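Local coordinates for protein VirX1 (Cyanophage Syn10, PDB 6QGM) that iodinates diverse substrates, probably as a flavin-dependent halogenase of the tryptophan halogenase family, at residues P243-D251 with I396-Y407; T19-L30 with I366-D377. All coordinates share one frame; numbering follows the deposited sequence.

Contact 1 of 2, residues P243-D251 with I396-Y407; sequences PFSKKLAND and IDSFSDFVAMHY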
loop_
_atom_site.group_PDB
_atom_site.type_symbol
_atom_site.label_atom_id
_atom_site.label_comp_id
_atom_site.label_asym_id
_atom_site.label_seq_id
_atom_site.Cartn_x
_atom_site.Cartn_y
_atom_site.Cartn_z
ATOM N N PRO B 243 -26.505 -0.247 -3.932
ATOM C CA PRO B 243 -26.957 0.439 -2.717
ATOM C C PRO B 243 -25.882 0.356 -1.615
ATOM O O PRO B 243 -25.051 -0.517 -1.708
ATOM C CB PRO B 243 -28.239 -0.323 -2.347
ATOM C CG PRO B 243 -27.963 -1.721 -2.826
ATOM C CD PRO B 243 -27.161 -1.552 -4.107
ATOM N N PHE B 244 -25.924 1.253 -0.622
ATOM C CA PHE B 244 -24.992 1.282 0.534
ATOM C C PHE B 244 -25.595 0.576 1.766
ATOM O O PHE B 244 -25.024 0.748 2.880
ATOM C CB PHE B 244 -24.639 2.723 0.918
ATOM C CG PHE B 244 -23.819 3.502 -0.085
ATOM C CD1 PHE B 244 -22.734 2.916 -0.715
ATOM C CD2 PHE B 244 -24.110 4.831 -0.368
ATOM C CE1 PHE B 244 -21.977 3.633 -1.626
ATOM C CE2 PHE B 244 -23.349 5.543 -1.280
ATOM C CZ PHE B 244 -22.287 4.940 -1.908
ATOM N N SER B 245 -26.688 -0.188 1.588
ATOM C CA SER B 245 -27.556 -0.726 2.679
ATOM C C SER B 245 -26.789 -1.680 3.606
ATOM O O SER B 245 -27.294 -1.948 4.720
ATOM C CB SER B 245 -28.810 -1.378 2.149
ATOM O OG SER B 245 -28.551 -2.061 0.944
ATOM N N LYS B 246 -25.621 -2.165 3.183
ATOM C CA LYS B 246 -24.762 -3.044 4.015
ATOM C C LYS B 246 -24.069 -2.260 5.134
ATOM O O LYS B 246 -23.754 -2.922 6.131
ATOM C CB LYS B 246 -23.799 -3.821 3.112
ATOM C CG LYS B 246 -24.320 -5.210 2.738
ATOM C CD LYS B 246 -24.272 -5.635 1.271
ATOM C CE LYS B 246 -25.392 -6.616 1.002
ATOM N NZ LYS B 246 -25.136 -7.405 -0.227
ATOM N N LYS B 247 -23.869 -0.937 5.017
ATOM C CA LYS B 247 -23.229 -0.118 6.101
ATOM C C LYS B 247 -24.097 1.087 6.514
ATOM O O LYS B 247 -23.895 1.617 7.654
ATOM C CB LYS B 247 -21.829 0.349 5.689
ATOM C CG LYS B 247 -21.764 1.066 4.349
ATOM C CD LYS B 247 -20.369 1.249 3.854
ATOM C CE LYS B 247 -20.333 2.179 2.677
ATOM N NZ LYS B 247 -18.953 2.314 2.170
ATOM N N LEU B 248 -24.996 1.541 5.641
ATOM C CA LEU B 248 -25.907 2.676 5.920
ATOM C C LEU B 248 -27.351 2.195 5.757
ATOM O O LEU B 248 -27.721 1.806 4.638
ATOM C CB LEU B 248 -25.573 3.826 4.961
ATOM C CG LEU B 248 -24.191 4.438 5.129
ATOM C CD1 LEU B 248 -23.840 5.307 3.931
ATOM C CD2 LEU B 248 -24.123 5.244 6.420
ATOM N N ALA B 249 -28.131 2.258 6.835
ATOM C CA ALA B 249 -29.493 1.686 6.922
ATOM C C ALA B 249 -30.536 2.650 6.342
ATOM O O ALA B 249 -31.643 2.194 6.061
ATOM C CB ALA B 249 -29.793 1.343 8.357
ATOM N N ASN B 250 -30.204 3.927 6.178
ATOM C CA ASN B 250 -31.188 4.993 5.848
ATOM C C ASN B 250 -31.520 4.929 4.354
ATOM O O ASN B 250 -30.620 5.046 3.542
ATOM C CB ASN B 250 -30.695 6.363 6.338
ATOM C CG ASN B 250 -30.583 6.417 7.846
ATOM O OD1 ASN B 250 -31.223 5.631 8.531
ATOM N ND2 ASN B 250 -29.787 7.342 8.368
ATOM N N ASP B 251 -32.787 4.713 4.024
ATOM C CA ASP B 251 -33.275 4.509 2.633
ATOM C C ASP B 251 -34.442 5.455 2.328
ATOM O O ASP B 251 -34.924 5.433 1.182
ATOM C CB ASP B 251 -33.680 3.050 2.442
ATOM C CG ASP B 251 -34.739 2.595 3.430
ATOM O OD1 ASP B 251 -34.854 3.237 4.503
ATOM O OD2 ASP B 251 -35.420 1.599 3.135
ATOM N N ILE B 396 -16.823 8.446 -3.561
ATOM C CA ILE B 396 -18.154 8.191 -2.937
ATOM C C ILE B 396 -18.053 6.976 -2.005
ATOM O O ILE B 396 -18.768 6.954 -1.000
ATOM C CB ILE B 396 -19.258 8.078 -4.000
ATOM C CG1 ILE B 396 -20.625 8.366 -3.391
ATOM C CG2 ILE B 396 -19.206 6.743 -4.719
ATOM C CD1 ILE B 396 -21.712 8.568 -4.406
ATOM N N ASP B 397 -17.156 6.034 -2.288
ATOM C CA ASP B 397 -16.892 4.873 -1.393
ATOM C C ASP B 397 -16.216 5.373 -0.105
ATOM O O ASP B 397 -16.633 4.935 1.004
ATOM C CB ASP B 397 -16.059 3.791 -2.093
ATOM C CG ASP B 397 -16.908 2.814 -2.920
ATOM O OD1 ASP B 397 -18.180 2.919 -2.886
ATOM O OD2 ASP B 397 -16.301 1.927 -3.581
ATOM N N SER B 398 -15.206 6.247 -0.237
ATOM C CA SER B 398 -14.508 6.910 0.892
ATOM C C SER B 398 -15.534 7.589 1.792
ATOM O O SER B 398 -15.582 7.281 3.000
ATOM C CB SER B 398 -13.486 7.891 0.402
ATOM O OG SER B 398 -12.473 7.224 -0.330
ATOM N N PHE B 399 -16.349 8.473 1.216
ATOM C CA PHE B 399 -17.282 9.337 1.974
ATOM C C PHE B 399 -18.363 8.479 2.628
ATOM O O PHE B 399 -18.744 8.818 3.756
ATOM C CB PHE B 399 -17.845 10.448 1.084
ATOM C CG PHE B 399 -17.053 11.722 1.138
ATOM C CD1 PHE B 399 -17.218 12.590 2.211
ATOM C CD2 PHE B 399 -16.098 12.018 0.175
ATOM C CE1 PHE B 399 -16.449 13.739 2.315
ATOM C CE2 PHE B 399 -15.335 13.170 0.280
ATOM C CZ PHE B 399 -15.527 14.033 1.339
ATOM N N SER B 400 -18.839 7.423 1.961
ATOM C CA SER B 400 -19.905 6.531 2.500
ATOM C C SER B 400 -19.369 5.771 3.726
ATOM O O SER B 400 -20.129 5.657 4.712
ATOM C CB SER B 400 -20.471 5.607 1.436
ATOM O OG SER B 400 -19.473 4.743 0.918
ATOM N N ASP B 401 -18.110 5.308 3.689
ATOM C CA ASP B 401 -17.406 4.707 4.860
ATOM C C ASP B 401 -17.287 5.725 5.999
ATOM O O ASP B 401 -17.546 5.354 7.161
ATOM C CB ASP B 401 -16.008 4.191 4.493
ATOM C CG ASP B 401 -15.985 2.766 3.981
ATOM O OD1 ASP B 401 -16.955 2.041 4.228
ATOM O OD2 ASP B 401 -15.015 2.403 3.323
ATOM N N PHE B 402 -16.884 6.956 5.693
ATOM C CA PHE B 402 -16.717 8.035 6.700
ATOM C C PHE B 402 -18.058 8.278 7.401
ATOM O O PHE B 402 -18.109 8.336 8.648
ATOM C CB PHE B 402 -16.157 9.301 6.046
ATOM C CG PHE B 402 -15.985 10.462 6.995
ATOM C CD1 PHE B 402 -15.503 10.296 8.286
ATOM C CD2 PHE B 402 -16.281 11.744 6.575
ATOM C CE1 PHE B 402 -15.357 11.388 9.138
ATOM C CE2 PHE B 402 -16.144 12.833 7.425
ATOM C CZ PHE B 402 -15.690 12.657 8.704
ATOM N N VAL B 403 -19.132 8.389 6.619
ATOM C CA VAL B 403 -20.513 8.620 7.139
ATOM C C VAL B 403 -20.896 7.415 8.015
ATOM O O VAL B 403 -21.417 7.640 9.104
ATOM C CB VAL B 403 -21.506 8.879 5.985
ATOM C CG1 VAL B 403 -22.951 8.816 6.423
ATOM C CG2 VAL B 403 -21.227 10.208 5.325
ATOM N N ALA B 404 -20.597 6.185 7.582
ATOM C CA ALA B 404 -20.900 4.951 8.340
ATOM C C ALA B 404 -20.218 4.990 9.719
ATOM O O ALA B 404 -20.829 4.487 10.685
ATOM C CB ALA B 404 -20.490 3.724 7.555
ATOM N N MET B 405 -19.021 5.587 9.824
ATOM C CA MET B 405 -18.243 5.638 11.087
ATOM C C MET B 405 -18.975 6.469 12.148
ATOM O O MET B 405 -18.802 6.163 13.335
ATOM C CB MET B 405 -16.846 6.211 10.846
ATOM C CG MET B 405 -15.902 5.222 10.204
ATOM S SD MET B 405 -14.202 5.783 10.149
ATOM C CE MET B 405 -13.411 4.392 9.343
ATOM N N HIS B 406 -19.774 7.460 11.742
ATOM C CA HIS B 406 -20.601 8.310 12.649
ATOM C C HIS B 406 -21.593 7.450 13.442
ATOM O O HIS B 406 -21.905 7.817 14.591
ATOM C CB HIS B 406 -21.387 9.375 11.873
ATOM C CG HIS B 406 -20.546 10.407 11.198
ATOM N ND1 HIS B 406 -19.580 10.086 10.275
ATOM C CD2 HIS B 406 -20.552 11.748 11.276
ATOM C CE1 HIS B 406 -19.002 11.190 9.835
ATOM N NE2 HIS B 406 -19.587 12.220 10.434
ATOM N N TYR B 407 -22.094 6.378 12.829
ATOM C CA TYR B 407 -23.067 5.435 13.431
ATOM C C TYR B 407 -22.307 4.370 14.224
ATOM O O TYR B 407 -22.651 4.106 15.382
ATOM C CB TYR B 407 -23.934 4.781 12.345
ATOM C CG TYR B 407 -24.834 5.714 11.574
ATOM C CD1 TYR B 407 -26.026 6.151 12.111
ATOM C CD2 TYR B 407 -24.511 6.130 10.293
ATOM C CE1 TYR B 407 -26.873 6.998 11.416
ATOM C CE2 TYR B 407 -25.334 6.979 9.579
ATOM C CZ TYR B 407 -26.523 7.416 10.144
ATOM O OH TYR B 407 -27.360 8.248 9.450
#
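K247 reaches across from the loop and lays its ammonium group between S400 and D401 of the helix. With CG set between the backbone N and the carbonyl carbon (chi1 53°) and the chain extended beyond it, NZ donates to S400 OG at 2.8 Å. The same NZ forms a salt bridge with D401 OD1 at 2.9 Å, approaching from above the carboxylate plane, 70° out of it. W442 supplies OD1 with a second donor, so this carboxylate oxygen is gripped from two parts of the fold. The loop links strands 241-243 and 252-258, and its partner is the long helix 382-408: a compact turn, in which F244 O accepts from the backbone N of both K247 and L248, brings F244, K247 and L248 to one face of the helix. S400 CB stands over one face of the F244 ring, a CH-pi contact 3.8 Å from the ring centroid, while I396 CG1 sits at the ring edge. L248 uses mainly one methyl, CD2, which is 3.8 Å from V403 CG1 and also touches A404 and Y407. Beyond it, N250 ND2 and Y407 OH each hydrogen-bond a different carboxylate oxygen of E352.

Contact 2 of 2, residues T19-L30 with I366-D377; sequences TAAALSKLCPQL and IENLVYLINQRD
The helix of the N-terminal Rossmann-type beta-alpha-beta unit, 14-26, lies alongside helix 360-373 through T19, A22, L23 and L26 on one side and I366, V370 and I373 on the other. The short axes run nearly the same way, 25° apart, and come within 10.2 Å. I366 begins the seam: its CG2 meets A22 CB, and its CD1 lies 3.4 Å from T19 OG1, a hydroxyl whose hydrogen bond goes to S15 O. One turn on, V370 divides its two methyls, CG1 lying 3.7 Å from L26 CB and CG2 3.9 Å from L23 CD2. Helix 14-26 is the crossover between parallel strands 6-10 and 31-36; A20, A21 and S24 on its other flank pack on helix 169-181, while L23 and L30 touch V7 of the sheet. At the C-terminal end of helix 14-26, N374 donates from ND2 to L26 O at 2.8 Å, from 40° above the carbonyl plane. I373 packs against both ends of the type I beta turn C27-L30, with CG2 3.8 Å from C27 SG and CD1 4.0 Å from L30 CD1. Q29, folded back at chi2 (-89°), runs antiparallel to D377, CG 3.5 Å from its OD1.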
loop_
_atom_site.group_PDB
_atom_site.type_symbol
_atom_site.label_atom_id
_atom_site.label_comp_id
_atom_site.label_asym_id
_atom_site.label_seq_id
_atom_site.Cartn_x
_atom_site.Cartn_y
_atom_site.Cartn_z
ATOM N N THR B 19 -23.496 22.549 -13.936
ATOM C CA THR B 19 -22.809 21.910 -15.094
ATOM C C THR B 19 -22.785 22.902 -16.271
ATOM O O THR B 19 -21.690 23.146 -16.823
ATOM C CB THR B 19 -23.471 20.571 -15.453
ATOM O OG1 THR B 19 -23.543 19.775 -14.272
ATOM C CG2 THR B 19 -22.721 19.814 -16.520
ATOM N N ALA B 20 -23.932 23.476 -16.629
ATOM C CA ALA B 20 -24.053 24.440 -17.751
ATOM C C ALA B 20 -23.100 25.627 -17.534
ATOM O O ALA B 20 -22.361 25.956 -18.474
ATOM C CB ALA B 20 -25.485 24.898 -17.909
ATOM N N ALA B 21 -23.110 26.235 -16.343
ATOM C CA ALA B 21 -22.292 27.419 -15.978
ATOM C C ALA B 21 -20.801 27.081 -16.100
ATOM O O ALA B 21 -20.096 27.784 -16.849
ATOM C CB ALA B 21 -22.629 27.881 -14.585
ATOM N N ALA B 22 -20.350 26.031 -15.399
ATOM C CA ALA B 22 -18.947 25.540 -15.389
ATOM C C ALA B 22 -18.455 25.304 -16.819
ATOM O O ALA B 22 -17.424 25.879 -17.189
ATOM C CB ALA B 22 -18.839 24.281 -14.573
ATOM N N LEU B 23 -19.179 24.496 -17.595
ATOM C CA LEU B 23 -18.810 24.143 -18.991
ATOM C C LEU B 23 -18.775 25.414 -19.849
ATOM O O LEU B 23 -17.796 25.583 -20.597
ATOM C CB LEU B 23 -19.801 23.107 -19.536
ATOM C CG LEU B 23 -19.637 21.685 -18.974
ATOM C CD1 LEU B 23 -20.578 20.693 -19.655
ATOM C CD2 LEU B 23 -18.206 21.188 -19.097
ATOM N N SER B 24 -19.787 26.285 -19.740
ATOM C CA SER B 24 -19.915 27.514 -20.573
ATOM C C SER B 24 -18.719 28.456 -20.326
ATOM O O SER B 24 -18.260 29.098 -21.290
ATOM C CB SER B 24 -21.234 28.213 -20.339
ATOM O OG SER B 24 -21.233 28.910 -19.102
ATOM N N LYS B 25 -18.222 28.512 -19.086
ATOM C CA LYS B 25 -17.157 29.449 -18.645
ATOM C C LYS B 25 -15.776 28.804 -18.836
ATOM O O LYS B 25 -14.910 29.476 -19.423
ATOM C CB LYS B 25 -17.393 29.881 -17.195
ATOM C CG LYS B 25 -16.335 30.808 -16.623
ATOM C CD LYS B 25 -16.857 31.826 -15.650
ATOM C CE LYS B 25 -15.767 32.742 -15.116
ATOM N NZ LYS B 25 -14.678 31.986 -14.446
ATOM N N LEU B 26 -15.570 27.560 -18.379
ATOM C CA LEU B 26 -14.238 26.890 -18.347
ATOM C C LEU B 26 -13.970 26.108 -19.646
ATOM O O LEU B 26 -12.813 25.706 -19.851
ATOM C CB LEU B 26 -14.168 25.971 -17.125
ATOM C CG LEU B 26 -14.488 26.622 -15.777
ATOM C CD1 LEU B 26 -14.530 25.603 -14.657
ATOM C CD2 LEU B 26 -13.481 27.696 -15.449
ATOM N N CYS B 27 -14.980 25.871 -20.490
ATOM C CA CYS B 27 -14.857 25.105 -21.764
ATOM C C CYS B 27 -15.549 25.881 -22.881
ATOM O O CYS B 27 -16.506 25.397 -23.494
ATOM C CB CYS B 27 -15.432 23.697 -21.624
ATOM S SG CYS B 27 -14.726 22.755 -20.235
ATOM N N PRO B 28 -15.048 27.098 -23.200
ATOM C CA PRO B 28 -15.703 27.983 -24.170
ATOM C C PRO B 28 -15.835 27.369 -25.574
ATOM O O PRO B 28 -16.706 27.786 -26.297
ATOM C CB PRO B 28 -14.785 29.210 -24.244
ATOM C CG PRO B 28 -13.950 29.139 -22.983
ATOM C CD PRO B 28 -13.792 27.666 -22.687
ATOM N N GLN B 29 -14.968 26.411 -25.918
ATOM C CA GLN B 29 -14.971 25.685 -27.223
ATOM C C GLN B 29 -16.283 24.895 -27.392
ATOM O O GLN B 29 -16.650 24.632 -28.551
ATOM C CB GLN B 29 -13.728 24.789 -27.366
ATOM C CG GLN B 29 -13.742 23.482 -26.575
ATOM C CD GLN B 29 -13.183 23.586 -25.171
ATOM O OE1 GLN B 29 -13.297 24.619 -24.502
ATOM N NE2 GLN B 29 -12.583 22.497 -24.693
ATOM N N LEU B 30 -16.967 24.524 -26.298
ATOM C CA LEU B 30 -18.194 23.678 -26.339
ATOM C C LEU B 30 -19.408 24.504 -26.779
ATOM O O LEU B 30 -19.553 25.649 -26.312
ATOM C CB LEU B 30 -18.476 23.083 -24.956
ATOM C CG LEU B 30 -17.477 22.051 -24.441
ATOM C CD1 LEU B 30 -17.951 21.502 -23.103
ATOM C CD2 LEU B 30 -17.282 20.915 -25.453
ATOM N N ILE B 366 -18.249 17.491 -12.117
ATOM C CA ILE B 366 -18.184 18.679 -13.014
ATOM C C ILE B 366 -16.712 19.035 -13.229
ATOM O O ILE B 366 -16.311 19.168 -14.398
ATOM C CB ILE B 366 -19.004 19.866 -12.472
ATOM C CG1 ILE B 366 -20.510 19.577 -12.512
ATOM C CG2 ILE B 366 -18.659 21.138 -13.236
ATOM C CD1 ILE B 366 -21.370 20.587 -11.801
ATOM N N GLU B 367 -15.939 19.159 -12.145
ATOM C CA GLU B 367 -14.501 19.551 -12.193
ATOM C C GLU B 367 -13.693 18.485 -12.942
ATOM O O GLU B 367 -12.828 18.878 -13.742
ATOM C CB GLU B 367 -13.965 19.918 -10.817
ATOM C CG GLU B 367 -13.831 18.816 -9.804
ATOM C CD GLU B 367 -13.576 19.301 -8.371
ATOM O OE1 GLU B 367 -13.978 20.460 -8.035
ATOM O OE2 GLU B 367 -12.981 18.505 -7.574
ATOM N N ASN B 368 -14.008 17.206 -12.747
ATOM C CA ASN B 368 -13.342 16.060 -13.437
ATOM C C ASN B 368 -13.689 16.046 -14.936
ATOM O O ASN B 368 -12.817 15.669 -15.755
ATOM C CB ASN B 368 -13.662 14.726 -12.762
ATOM C CG ASN B 368 -13.069 14.598 -11.382
ATOM O OD1 ASN B 368 -12.277 15.438 -10.966
ATOM N ND2 ASN B 368 -13.456 13.555 -10.665
ATOM N N LEU B 369 -14.901 16.454 -15.297
ATOM C CA LEU B 369 -15.338 16.555 -16.714
ATOM C C LEU B 369 -14.624 17.732 -17.389
ATOM O O LEU B 369 -14.085 17.531 -18.496
ATOM C CB LEU B 369 -16.855 16.737 -16.759
ATOM C CG LEU B 369 -17.465 16.665 -18.151
ATOM C CD1 LEU B 369 -17.126 15.327 -18.805
ATOM C CD2 LEU B 369 -18.968 16.899 -18.071
ATOM N N VAL B 370 -14.624 18.905 -16.739
ATOM C CA VAL B 370 -13.948 20.146 -17.220
ATOM C C VAL B 370 -12.467 19.826 -17.425
ATOM O O VAL B 370 -11.891 20.305 -18.436
ATOM C CB VAL B 370 -14.144 21.333 -16.256
ATOM C CG1 VAL B 370 -13.198 22.480 -16.562
ATOM C CG2 VAL B 370 -15.571 21.847 -16.277
ATOM N N TYR B 371 -11.887 19.043 -16.512
ATOM C CA TYR B 371 -10.452 18.661 -16.524
ATOM C C TYR B 371 -10.151 17.889 -17.811
ATOM O O TYR B 371 -9.197 18.253 -18.513
ATOM C CB TYR B 371 -10.096 17.874 -15.260
ATOM C CG TYR B 371 -8.687 17.346 -15.252
ATOM C CD1 TYR B 371 -7.644 18.124 -14.785
ATOM C CD2 TYR B 371 -8.390 16.081 -15.720
ATOM C CE1 TYR B 371 -6.339 17.660 -14.770
ATOM C CE2 TYR B 371 -7.093 15.607 -15.745
ATOM C CZ TYR B 371 -6.061 16.398 -15.265
ATOM O OH TYR B 371 -4.777 15.933 -15.277
ATOM N N LEU B 372 -10.963 16.877 -18.135
ATOM C CA LEU B 372 -10.754 16.010 -19.325
ATOM C C LEU B 372 -11.038 16.785 -20.620
ATOM O O LEU B 372 -10.304 16.592 -21.608
ATOM C CB LEU B 372 -11.654 14.775 -19.200
ATOM C CG LEU B 372 -11.231 13.751 -18.148
ATOM C CD1 LEU B 372 -12.142 12.550 -18.181
ATOM C CD2 LEU B 372 -9.791 13.304 -18.348
ATOM N N ILE B 373 -12.081 17.608 -20.648
ATOM C CA ILE B 373 -12.487 18.342 -21.884
ATOM C C ILE B 373 -11.422 19.403 -22.224
ATOM O O ILE B 373 -11.178 19.597 -23.426
ATOM C CB ILE B 373 -13.908 18.917 -21.715
ATOM C CG1 ILE B 373 -14.944 17.786 -21.764
ATOM C CG2 ILE B 373 -14.183 20.000 -22.745
ATOM C CD1 ILE B 373 -16.367 18.229 -21.492
ATOM N N ASN B 374 -10.786 20.026 -21.222
ATOM C CA ASN B 374 -9.752 21.078 -21.435
ATOM C C ASN B 374 -8.376 20.456 -21.680
ATOM O O ASN B 374 -7.432 21.205 -21.964
ATOM C CB ASN B 374 -9.677 22.070 -20.272
ATOM C CG ASN B 374 -10.908 22.940 -20.207
ATOM O OD1 ASN B 374 -11.677 22.998 -21.168
ATOM N ND2 ASN B 374 -11.114 23.587 -19.076
ATOM N N GLN B 375 -8.276 19.131 -21.637
ATOM C CA GLN B 375 -7.000 18.400 -21.817
ATOM C C GLN B 375 -6.570 18.514 -23.291
ATOM O O GLN B 375 -5.514 19.107 -23.530
ATOM C CB GLN B 375 -7.206 16.985 -21.269
ATOM C CG GLN B 375 -5.925 16.256 -20.922
ATOM C CD GLN B 375 -5.165 16.816 -19.743
ATOM O OE1 GLN B 375 -4.166 17.499 -19.928
ATOM N NE2 GLN B 375 -5.592 16.509 -18.528
ATOM N N ARG B 376 -7.353 18.008 -24.254
ATOM C CA ARG B 376 -7.000 18.064 -25.706
ATOM C C ARG B 376 -8.216 18.474 -26.541
ATOM O O ARG B 376 -8.647 17.720 -27.418
ATOM C CB ARG B 376 -6.391 16.737 -26.168
ATOM C CG ARG B 376 -5.125 16.348 -25.417
ATOM C CD ARG B 376 -4.598 14.992 -25.783
ATOM N NE ARG B 376 -5.337 13.896 -25.166
ATOM C CZ ARG B 376 -5.015 12.621 -25.310
ATOM N NH1 ARG B 376 -3.942 12.265 -26.008
ATOM N NH2 ARG B 376 -5.753 11.698 -24.719
ATOM N N ASP B 377 -8.740 19.664 -26.247
ATOM C CA ASP B 377 -9.811 20.362 -27.009
ATOM C C ASP B 377 -11.047 19.472 -27.129
ATOM O O ASP B 377 -11.680 19.517 -28.168
ATOM C CB ASP B 377 -9.266 20.804 -28.368
ATOM C CG ASP B 377 -10.207 21.692 -29.152
ATOM O OD1 ASP B 377 -10.977 22.427 -28.513
ATOM O OD2 ASP B 377 -10.165 21.624 -30.397
#

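In the fold
Contacts 1 and 2 lie with centres about 31 Å apart, and their nearest atoms, about 9 Å apart, do not touch. They are joined through consecutive helices: 360-373, which serves contact 2, is followed by 382-408, which serves contact 1, and N368 and L372 pack against F388 of that second helix. Contact 2 is the one beside the GxGxxG-type pattern of G11, G13 and G16, consistent with a dinucleotide-binding site for a flavin, although this structure is the apo form. H469 NE2 bonds H406 O of its own chain, and R376 NH1 bonds H469 O of the second subunit, so contact 2 of one subunit lies beside a residue holding the contact 1 helix of the other.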